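Local structure of endo-beta-1,4-glucanase (Bacillus licheniformis, 2JEN) at residues Trp53-Val58 with Trp77-Asn82; Ile158-Thr163 with Val238-Glu243; Asp217-Leu222 with Gln227-Thr232. The protein hydrolyses the beta-1,4-linked glucan backbone of plant cell-wall polysaccharides, notably xyloglucan, as a family 12 glycoside hydrolase. The protein carries 1 engineered substitution. All coordinates share one frame; numbering follows the deposited sequence. Where two conformers were deposited one is given.

How the interactions relate
Read from the N terminus, the chain first closes a short loop at interaction 1, which ties the loop after strand 46-49 of the mixed sheet to the end of strand 72-79 of the antiparallel sheet. Interaction 2 follows in series and spans 74 residues, bringing strands 154-163 and 234-244 together within the mixed sheet. Interaction 3 is nested inside that long loop and ties helix 215-225 to the loop following it. Neighbouring contacts touch: Trp77 packs on Thr242 between interactions 1 and 2, and Ile158 on Phe218 between interactions 2 and 3. One glucose unit is shared by the first two, whereas interactions 1 and 3 lie on opposite sides of the chain's centre.

Interaction 1. Residues Trp53-Val58 with Trp77-Asn82; sequences WGADQV and WNWPSN. With GLC (alpha-D-glucopyranose), chain B; XYS (alpha-D-xylopyranose), chain C; GLC (alpha-D-glucopyranose), chain D; SO4 (sulfate ion), chain G.
Ala55 sets its CB against the six-membered rim of Trp79, 3.5 Å from CH2 and 3.6 Å from CZ3. Beside it, CG2 of Val58 comes in at the ring edge, 4.0 Å from CZ3 of Trp79, the two side chains crossing at about a right angle. The other branch of the valine, CG1, lies a loose 4.4 Å from OG of Ser81, whose hydroxyl is hydrogen-bonded to Asp72 of a second subunit. The indole also stacks with Trp61 and donates a hydrogen bond from NE1 to Gln63. In the family 12 beta-jelly roll this joins the loop leading from strand 46-49 of one sheet to the hairpin of the other. At the cleft end of the loop, Trp53 has CG between its backbone N and carbonyl carbon (chi1 69°), and C1 of glucose B sits 3.6 Å above its ring plane. Trp53 NE1 donates to O6 of glucose D at 3.0 Å, bent to 143°. A leucine in its place would probably deprive glucose B of a flat surface to lie on and O6 of glucose D of the indole N-H. Gln57 NE2 binds a sulfate, probably from the crystallisation liquor, at 3.1 Å from O2.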
# COMPACT_ATOMS: atom_id res chain seq x y z
N TRP A 53 0.51 20.64 5.22
CA TRP A 53 0.93 21.48 6.31
C TRP A 53 0.11 21.33 7.59
O TRP A 53 0.61 21.63 8.68
CB TRP A 53 0.93 22.94 5.92
CG TRP A 53 -0.37 23.61 5.67
CD1 TRP A 53 -1.04 23.73 4.47
CD2 TRP A 53 -1.14 24.37 6.61
NE1 TRP A 53 -2.16 24.51 4.62
CE2 TRP A 53 -2.23 24.92 5.91
CE3 TRP A 53 -0.97 24.68 7.96
CZ2 TRP A 53 -3.17 25.73 6.52
CZ3 TRP A 53 -1.93 25.48 8.58
CH2 TRP A 53 -3.01 25.98 7.85
N GLY A 54 -1.12 20.87 7.48
CA GLY A 54 -2.05 20.78 8.60
C GLY A 54 -2.25 19.39 9.13
O GLY A 54 -3.22 19.13 9.83
N ALA A 55 -1.35 18.46 8.79
CA ALA A 55 -1.58 17.03 9.04
C ALA A 55 -1.06 16.48 10.35
O ALA A 55 -1.31 15.31 10.65
CB ALA A 55 -0.97 16.26 7.89
N ASP A 56 -0.34 17.28 11.14
CA ASP A 56 0.42 16.72 12.28
C ASP A 56 -0.43 15.95 13.29
O ASP A 56 0.05 14.98 13.90
CB ASP A 56 1.20 17.82 13.06
CG ASP A 56 2.35 18.43 12.29
OD1 ASP A 56 2.80 17.89 11.26
OD2 ASP A 56 2.76 19.52 12.76
N GLN A 57 -1.67 16.39 13.52
CA GLN A 57 -2.48 15.84 14.58
C GLN A 57 -3.60 14.92 14.11
O GLN A 57 -4.51 14.60 14.88
CB GLN A 57 -3.07 16.97 15.45
CG GLN A 57 -2.01 17.86 16.10
CD GLN A 57 -2.63 18.87 17.00
OE1 GLN A 57 -2.97 19.96 16.57
NE2 GLN A 57 -2.79 18.51 18.26
N VAL A 58 -3.50 14.46 12.87
CA VAL A 58 -4.47 13.51 12.30
C VAL A 58 -3.77 12.30 11.72
O VAL A 58 -2.57 12.33 11.44
CB VAL A 58 -5.44 14.17 11.30
CG1 VAL A 58 -6.27 15.30 12.00
CG2 VAL A 58 -4.71 14.73 10.09
N TRP A 77 -6.62 12.26 -2.75
CA TRP A 77 -6.46 12.39 -1.31
C TRP A 77 -7.50 11.62 -0.51
O TRP A 77 -8.60 11.27 -1.00
CB TRP A 77 -6.57 13.87 -0.89
CG TRP A 77 -7.92 14.53 -1.07
CD1 TRP A 77 -8.97 14.51 -0.20
CD2 TRP A 77 -8.36 15.33 -2.18
NE1 TRP A 77 -10.02 15.25 -0.71
CE2 TRP A 77 -9.67 15.77 -1.92
CE3 TRP A 77 -7.77 15.72 -3.38
CZ2 TRP A 77 -10.36 16.61 -2.78
CZ3 TRP A 77 -8.48 16.54 -4.26
CH2 TRP A 77 -9.75 16.99 -3.92
N ASN A 78 -7.14 11.39 0.74
CA ASN A 78 -8.03 10.88 1.75
C ASN A 78 -7.66 11.45 3.10
O ASN A 78 -6.56 11.19 3.59
CB ASN A 78 -7.91 9.36 1.82
CG ASN A 78 -8.73 8.75 2.90
OD1 ASN A 78 -9.87 9.12 3.11
ND2 ASN A 78 -8.14 7.83 3.64
N TRP A 79 -8.55 12.28 3.66
CA TRP A 79 -8.31 13.08 4.87
C TRP A 79 -9.49 12.79 5.84
O TRP A 79 -10.44 13.58 5.94
CB TRP A 79 -8.19 14.57 4.58
CG TRP A 79 -6.89 14.87 3.94
CD1 TRP A 79 -6.65 15.11 2.64
CD2 TRP A 79 -5.61 14.88 4.59
NE1 TRP A 79 -5.30 15.30 2.41
CE2 TRP A 79 -4.64 15.12 3.60
CE3 TRP A 79 -5.19 14.70 5.90
CZ2 TRP A 79 -3.30 15.21 3.90
CZ3 TRP A 79 -3.86 14.81 6.20
CH2 TRP A 79 -2.92 15.05 5.20
N PRO A 80 -9.49 11.64 6.53
CA PRO A 80 -10.64 11.36 7.39
C PRO A 80 -10.68 12.19 8.67
O PRO A 80 -10.02 11.88 9.66
CB PRO A 80 -10.52 9.85 7.68
CG PRO A 80 -9.53 9.34 6.72
CD PRO A 80 -8.59 10.48 6.46
N SER A 81 -11.48 13.25 8.65
CA SER A 81 -11.61 14.16 9.78
C SER A 81 -12.85 15.05 9.59
O SER A 81 -13.16 15.44 8.47
CB SER A 81 -10.40 15.09 9.84
OG SER A 81 -10.51 16.02 10.95
N ASN A 82 -13.48 15.40 10.70
CA ASN A 82 -14.62 16.30 10.71
C ASN A 82 -14.28 17.74 11.08
O ASN A 82 -15.18 18.60 11.08
CB ASN A 82 -15.73 15.79 11.63
CG ASN A 82 -15.31 15.74 13.08
OD1 ASN A 82 -14.67 16.68 13.59
ND2 ASN A 82 -15.67 14.66 13.79
C1 GLC B . -0.18 27.61 4.38
C2 GLC B . 0.97 27.06 3.56
C3 GLC B . 1.92 26.27 4.43
C4 GLC B . 2.37 27.18 5.58
C5 GLC B . 1.13 27.67 6.35
C6 GLC B . 1.58 28.68 7.42
O2 GLC B . 0.55 26.28 2.45
O3 GLC B . 2.99 25.76 3.61
O4 GLC B . 3.19 26.50 6.49
O5 GLC B . 0.31 28.40 5.46
O6 GLC B . 1.44 28.14 8.71
C1 XYS C . 5.25 22.78 5.64
C2 XYS C . 5.41 21.43 6.33
C3 XYS C . 5.34 20.27 5.33
C4 XYS C . 4.15 20.52 4.39
C5 XYS C . 4.12 21.91 3.75
O2 XYS C . 6.69 21.40 6.99
O3 XYS C . 5.22 18.96 5.92
O4 XYS C . 4.08 19.50 3.43
O5 XYS C . 4.18 22.86 4.76
C1 GLC D . -4.49 30.56 3.57
C2 GLC D . -3.57 30.64 4.79
C3 GLC D . -2.19 30.20 4.38
C4 GLC D . -2.27 28.75 3.90
C5 GLC D . -3.24 28.76 2.72
C6 GLC D . -3.33 27.43 1.96
O1 GLC D . -5.79 31.01 3.83
O2 GLC D . -3.40 31.92 5.34
O3 GLC D . -1.36 30.47 5.51
O4 GLC D . -1.01 28.31 3.44
O5 GLC D . -4.51 29.19 3.17
O6 GLC D . -3.66 26.36 2.82
S SO4 G . -1.01 15.19 18.89
O1 SO4 G . -0.94 14.62 17.56
O2 SO4 G . -0.51 16.56 18.98
O3 SO4 G . -2.48 15.30 18.97
O4 SO4 G . -0.69 14.36 20.05

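Interaction 2. Residues Ile158-Thr163 with Val238-Glu243; sequences IWLNNT and VEFGTE. With GLC (alpha-D-glucopyranose), chain E; GLC (alpha-D-glucopyranose), chain D.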
# COMPACT_ATOMS: atom_id res chain seq x y z
N ILE A 158 -8.34 33.15 -3.93
CA ILE A 158 -9.41 33.26 -4.92
C ILE A 158 -10.00 31.89 -5.08
O ILE A 158 -9.40 31.02 -5.73
CB ILE A 158 -8.92 33.87 -6.25
CG1 ILE A 158 -8.18 35.19 -6.05
CG2 ILE A 158 -10.12 34.01 -7.21
CD1 ILE A 158 -7.57 35.79 -7.27
N TRP A 159 -11.16 31.68 -4.49
CA TRP A 159 -11.80 30.37 -4.45
C TRP A 159 -12.74 30.19 -5.64
O TRP A 159 -13.73 30.92 -5.79
CB TRP A 159 -12.61 30.13 -3.17
CG TRP A 159 -11.89 30.22 -1.86
CD1 TRP A 159 -10.78 30.96 -1.53
CD2 TRP A 159 -12.33 29.60 -0.66
NE1 TRP A 159 -10.49 30.79 -0.20
CE2 TRP A 159 -11.44 29.97 0.36
CE3 TRP A 159 -13.40 28.77 -0.35
CZ2 TRP A 159 -11.57 29.53 1.68
CZ3 TRP A 159 -13.52 28.32 0.98
CH2 TRP A 159 -12.62 28.73 1.96
N LEU A 160 -12.43 29.22 -6.48
CA LEU A 160 -13.27 28.83 -7.60
C LEU A 160 -14.27 27.76 -7.20
O LEU A 160 -15.26 27.55 -7.90
CB LEU A 160 -12.42 28.36 -8.76
CG LEU A 160 -11.43 29.36 -9.33
CD1 LEU A 160 -10.70 28.79 -10.56
CD2 LEU A 160 -12.05 30.74 -9.65
N ASN A 161 -14.00 27.07 -6.09
CA ASN A 161 -14.91 26.08 -5.56
C ASN A 161 -14.93 26.23 -4.06
O ASN A 161 -13.87 26.34 -3.44
CB ASN A 161 -14.43 24.65 -5.93
CG ASN A 161 -15.34 23.54 -5.38
OD1 ASN A 161 -15.47 23.40 -4.17
ND2 ASN A 161 -15.96 22.77 -6.28
N ASN A 162 -16.13 26.24 -3.47
CA ASN A 162 -16.31 26.12 -2.03
C ASN A 162 -17.26 24.97 -1.81
O ASN A 162 -18.43 25.04 -2.26
CB ASN A 162 -16.89 27.41 -1.41
CG ASN A 162 -17.01 27.35 0.07
OD1 ASN A 162 -16.56 26.38 0.69
ND2 ASN A 162 -17.68 28.34 0.66
N THR A 163 -16.81 23.89 -1.15
CA THR A 163 -17.66 22.77 -0.83
C THR A 163 -17.69 22.57 0.67
O THR A 163 -16.80 21.97 1.27
CB THR A 163 -17.22 21.51 -1.59
OG1 THR A 163 -17.32 21.76 -3.00
CG2 THR A 163 -18.12 20.32 -1.22
N VAL A 238 2.17 32.65 -7.02
CA VAL A 238 0.79 32.31 -7.34
C VAL A 238 0.71 30.80 -7.31
O VAL A 238 1.46 30.12 -8.03
CB VAL A 238 0.34 32.85 -8.70
CG1 VAL A 238 -1.03 32.34 -9.08
CG2 VAL A 238 0.38 34.40 -8.69
N GLU A 239 -0.17 30.31 -6.46
CA GLU A 239 -0.38 28.89 -6.27
C GLU A 239 -1.84 28.57 -6.55
O GLU A 239 -2.71 29.44 -6.37
CB GLU A 239 -0.04 28.47 -4.83
CG GLU A 239 1.25 29.03 -4.32
CD GLU A 239 1.70 28.56 -2.97
OE1 GLU A 239 1.00 27.78 -2.31
OE2 GLU A 239 2.80 29.02 -2.56
N PHE A 240 -2.14 27.35 -6.95
CA PHE A 240 -3.53 26.91 -7.11
C PHE A 240 -3.63 25.52 -6.54
O PHE A 240 -2.84 24.64 -6.89
CB PHE A 240 -3.96 26.87 -8.57
CG PHE A 240 -5.37 26.38 -8.76
CD1 PHE A 240 -5.61 25.07 -9.07
CD2 PHE A 240 -6.45 27.23 -8.58
CE1 PHE A 240 -6.92 24.61 -9.20
CE2 PHE A 240 -7.73 26.78 -8.68
CZ PHE A 240 -7.97 25.47 -9.02
N GLY A 241 -4.61 25.30 -5.67
CA GLY A 241 -4.77 23.97 -5.11
C GLY A 241 -6.06 23.79 -4.40
O GLY A 241 -6.99 24.60 -4.59
N THR A 242 -6.18 22.69 -3.67
CA THR A 242 -7.39 22.38 -2.92
C THR A 242 -7.05 22.34 -1.45
O THR A 242 -6.35 21.44 -1.01
CB THR A 242 -8.01 21.06 -3.36
OG1 THR A 242 -7.05 20.02 -3.19
CG2 THR A 242 -8.46 21.04 -4.82
N GLU A 243 -7.59 23.25 -0.64
CA GLU A 243 -7.50 23.07 0.81
C GLU A 243 -8.49 22.00 1.17
O GLU A 243 -9.66 22.06 0.78
CB GLU A 243 -7.85 24.33 1.59
CG GLU A 243 -6.88 25.49 1.39
CD GLU A 243 -7.17 26.67 2.28
OE1 GLU A 243 -8.24 27.27 2.16
OE2 GLU A 243 -6.31 27.00 3.12
C1 GLC E . -9.84 28.75 7.24
C2 GLC E . -9.86 29.08 5.77
C3 GLC E . -8.56 28.70 5.09
C4 GLC E . -7.34 29.18 5.87
C5 GLC E . -7.51 28.83 7.35
C6 GLC E . -6.37 29.41 8.18
O2 GLC E . -10.91 28.37 5.15
O3 GLC E . -8.55 29.27 3.81
O4 GLC E . -6.15 28.62 5.30
O5 GLC E . -8.71 29.38 7.84
O6 GLC E . -6.37 28.80 9.47
C1 GLC D . -4.49 30.56 3.57
C2 GLC D . -3.57 30.64 4.79
C3 GLC D . -2.19 30.20 4.38
C4 GLC D . -2.27 28.75 3.90
C5 GLC D . -3.24 28.76 2.72
C6 GLC D . -3.33 27.43 1.96
O1 GLC D . -5.79 31.01 3.83
O2 GLC D . -3.40 31.92 5.34
O3 GLC D . -1.36 30.47 5.51
O4 GLC D . -1.01 28.31 3.44
O5 GLC D . -4.51 29.19 3.17
O6 GLC D . -3.66 26.36 2.82
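With chi1 at -60°, Leu160 holds CG opposite its carbonyl carbon, while Phe240 swings its ring opposite its backbone N (chi1 178°); these two choices bring CD1 of Leu160 to 4.0 Å from CE2 of Phe240. The side chains cross at about a right angle without a hydrogen bond, and both rest on Val122 of strand 118-128, in the layer between the two sheets. Tyr136 adds an edge-to-face contact with the phenyl ring. A classic beta bulge, in which Leu160 and Asn161 both face Ala134, turns the strand here, and Thr163 OG1 donates to Asn161 OD1 at 2.7 Å, in the carbonyl plane on a lone pair. Trp159 and Glu243 meet on the sugar side, with CZ2 of Trp159 4.1 Å from OE1 of Glu243. Extended beyond CG, the glutamate carries its carboxylate to the glycan: OE1 accepts from O3 of glucose E at 2.6 Å and is also bound by Asn133, while OE2 accepts from O6 of glucose D at 2.7 Å. CH2 of Trp159 stands 3.6 Å from O2 of glucose E, which approaches the ring at its edge. Two strands that flank strand 131-141 thus serve two faces, an apolar core and a substrate-binding cleft, as in the beta-jelly roll of family 12 and the concanavalin clan.

Interaction 3. Residues Asp217-Leu222 with Gln227-Thr232; sequences DFTNYL and QWLSKT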
# COMPACT_ATOMS: atom_id res chain seq x y z
N ASP A 217 -6.12 42.72 -11.18
CA ASP A 217 -7.46 43.25 -10.91
C ASP A 217 -7.79 43.16 -9.42
O ASP A 217 -8.49 44.02 -8.86
CB ASP A 217 -8.51 42.47 -11.68
CG ASP A 217 -8.41 42.58 -13.20
OD1 ASP A 217 -7.72 43.50 -13.69
OD2 ASP A 217 -9.12 41.79 -13.88
N PHE A 218 -7.36 42.07 -8.78
CA PHE A 218 -7.65 41.84 -7.36
C PHE A 218 -6.75 42.69 -6.47
O PHE A 218 -7.23 43.30 -5.49
CB PHE A 218 -7.50 40.34 -7.06
CG PHE A 218 -8.52 39.51 -7.76
CD1 PHE A 218 -8.33 39.15 -9.09
CD2 PHE A 218 -9.71 39.13 -7.13
CE1 PHE A 218 -9.31 38.44 -9.78
CE2 PHE A 218 -10.66 38.43 -7.79
CZ PHE A 218 -10.45 38.06 -9.15
N THR A 219 -5.46 42.79 -6.78
CA THR A 219 -4.58 43.64 -5.97
C THR A 219 -4.95 45.13 -6.15
O THR A 219 -4.85 45.88 -5.19
CB THR A 219 -3.10 43.37 -6.28
OG1 THR A 219 -2.81 43.58 -7.68
CG2 THR A 219 -2.72 41.94 -5.89
N ASN A 220 -5.36 45.54 -7.35
CA ASN A 220 -5.84 46.93 -7.53
C ASN A 220 -7.08 47.21 -6.70
O ASN A 220 -7.22 48.30 -6.12
CB ASN A 220 -6.14 47.21 -8.99
CG ASN A 220 -4.90 47.57 -9.79
OD1 ASN A 220 -3.81 47.79 -9.24
ND2 ASN A 220 -5.08 47.62 -11.12
N TYR A 221 -8.01 46.26 -6.60
CA TYR A 221 -9.17 46.44 -5.72
C TYR A 221 -8.69 46.62 -4.29
O TYR A 221 -9.10 47.55 -3.61
CB TYR A 221 -10.16 45.29 -5.86
CG TYR A 221 -11.13 45.13 -4.73
CD1 TYR A 221 -12.30 45.89 -4.67
CD2 TYR A 221 -10.91 44.23 -3.68
CE1 TYR A 221 -13.24 45.69 -3.65
CE2 TYR A 221 -11.82 44.04 -2.69
CZ TYR A 221 -12.97 44.78 -2.65
OH TYR A 221 -13.84 44.55 -1.63
N LEU A 222 -7.81 45.76 -3.81
CA LEU A 222 -7.37 45.85 -2.43
C LEU A 222 -6.60 47.14 -2.14
O LEU A 222 -6.75 47.72 -1.08
CB LEU A 222 -6.56 44.60 -2.07
CG LEU A 222 -7.31 43.28 -2.04
CD1 LEU A 222 -6.29 42.13 -1.91
CD2 LEU A 222 -8.35 43.24 -0.95
N GLN A 227 -7.88 50.45 0.15
CA GLN A 227 -6.73 50.96 0.90
C GLN A 227 -6.21 49.98 1.96
O GLN A 227 -5.75 50.35 3.06
CB GLN A 227 -7.03 52.33 1.51
CG GLN A 227 -7.42 53.39 0.46
CD GLN A 227 -8.86 53.32 0.02
OE1 GLN A 227 -9.17 53.49 -1.16
NE2 GLN A 227 -9.78 53.11 0.99
N TRP A 228 -6.16 48.71 1.56
CA TRP A 228 -5.72 47.61 2.41
C TRP A 228 -4.38 47.00 2.03
O TRP A 228 -3.91 46.07 2.69
CB TRP A 228 -6.78 46.52 2.40
CG TRP A 228 -7.99 46.82 3.16
CD1 TRP A 228 -8.13 47.80 4.12
CD2 TRP A 228 -9.24 46.18 3.06
NE1 TRP A 228 -9.38 47.77 4.62
CE2 TRP A 228 -10.11 46.82 3.98
CE3 TRP A 228 -9.72 45.13 2.28
CZ2 TRP A 228 -11.41 46.41 4.18
CZ3 TRP A 228 -11.09 44.77 2.44
CH2 TRP A 228 -11.88 45.41 3.38
N LEU A 229 -3.76 47.48 0.96
CA LEU A 229 -2.54 46.88 0.45
C LEU A 229 -1.69 47.96 -0.18
O LEU A 229 -2.18 48.70 -1.05
CB LEU A 229 -2.93 45.81 -0.56
CG LEU A 229 -1.83 44.91 -1.13
CD1 LEU A 229 -1.16 44.09 -0.03
CD2 LEU A 229 -2.45 44.03 -2.18
N SER A 230 -0.43 48.05 0.24
CA SER A 230 0.51 48.98 -0.33
C SER A 230 1.12 48.47 -1.63
O SER A 230 1.53 47.32 -1.71
CB SER A 230 1.63 49.25 0.66
OG SER A 230 2.65 50.03 0.04
N LYS A 231 1.24 49.32 -2.65
CA LYS A 231 1.88 48.86 -3.89
C LYS A 231 3.41 48.79 -3.82
O LYS A 231 4.04 48.35 -4.79
CB LYS A 231 1.37 49.62 -5.11
CG LYS A 231 -0.13 49.41 -5.37
CD LYS A 231 -0.59 49.92 -6.72
CE LYS A 231 -2.08 49.92 -6.90
NZ LYS A 231 -2.49 50.43 -8.24
N THR A 232 3.99 49.08 -2.66
CA THR A 232 5.39 48.79 -2.43
C THR A 232 5.65 47.26 -2.27
O THR A 232 6.79 46.80 -2.32
CB THR A 232 5.97 49.47 -1.18
OG1 THR A 232 5.25 49.06 -0.01
CG2 THR A 232 5.89 50.98 -1.32
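Leu222 meets the segment after its helix at both ends of its side chain: CB lies 4.1 Å from CB and 4.2 Å from CD2 of Leu229, and at the tip CD2 reaches the edge of the Trp228 indole, in its plane and 4.0 Å from CE3. The side chain also touches Ile156, Phe200 and Phe202 of the sheet beneath. Thr219 CB extends the apolar patch, 4.2 Å from CD2 of Leu229. The backbone carbonyl of Leu222 ties the turn as well, since Trp228 N donates to Leu222 O at 2.9 Å with a nearly straight N-H...O angle of 167°. Gln227, with positive phi, is where the chain leaves the helix and swings back. Lys231, extended beyond CG, crosses Asn220 at about a right angle; its NZ donates to OD1 of Asn220 at 3.1 Å, coming from above the carbonyl plane, 48° out of it, and so misses a lone pair. The stronger partner of that ammonium is Asp224, with which it forms a salt bridge. Packed by Phe218 and Leu222 on strands 154-163 and 195-204, this is the single helix that family 12 enzymes carry against the back of their jelly-roll sheet.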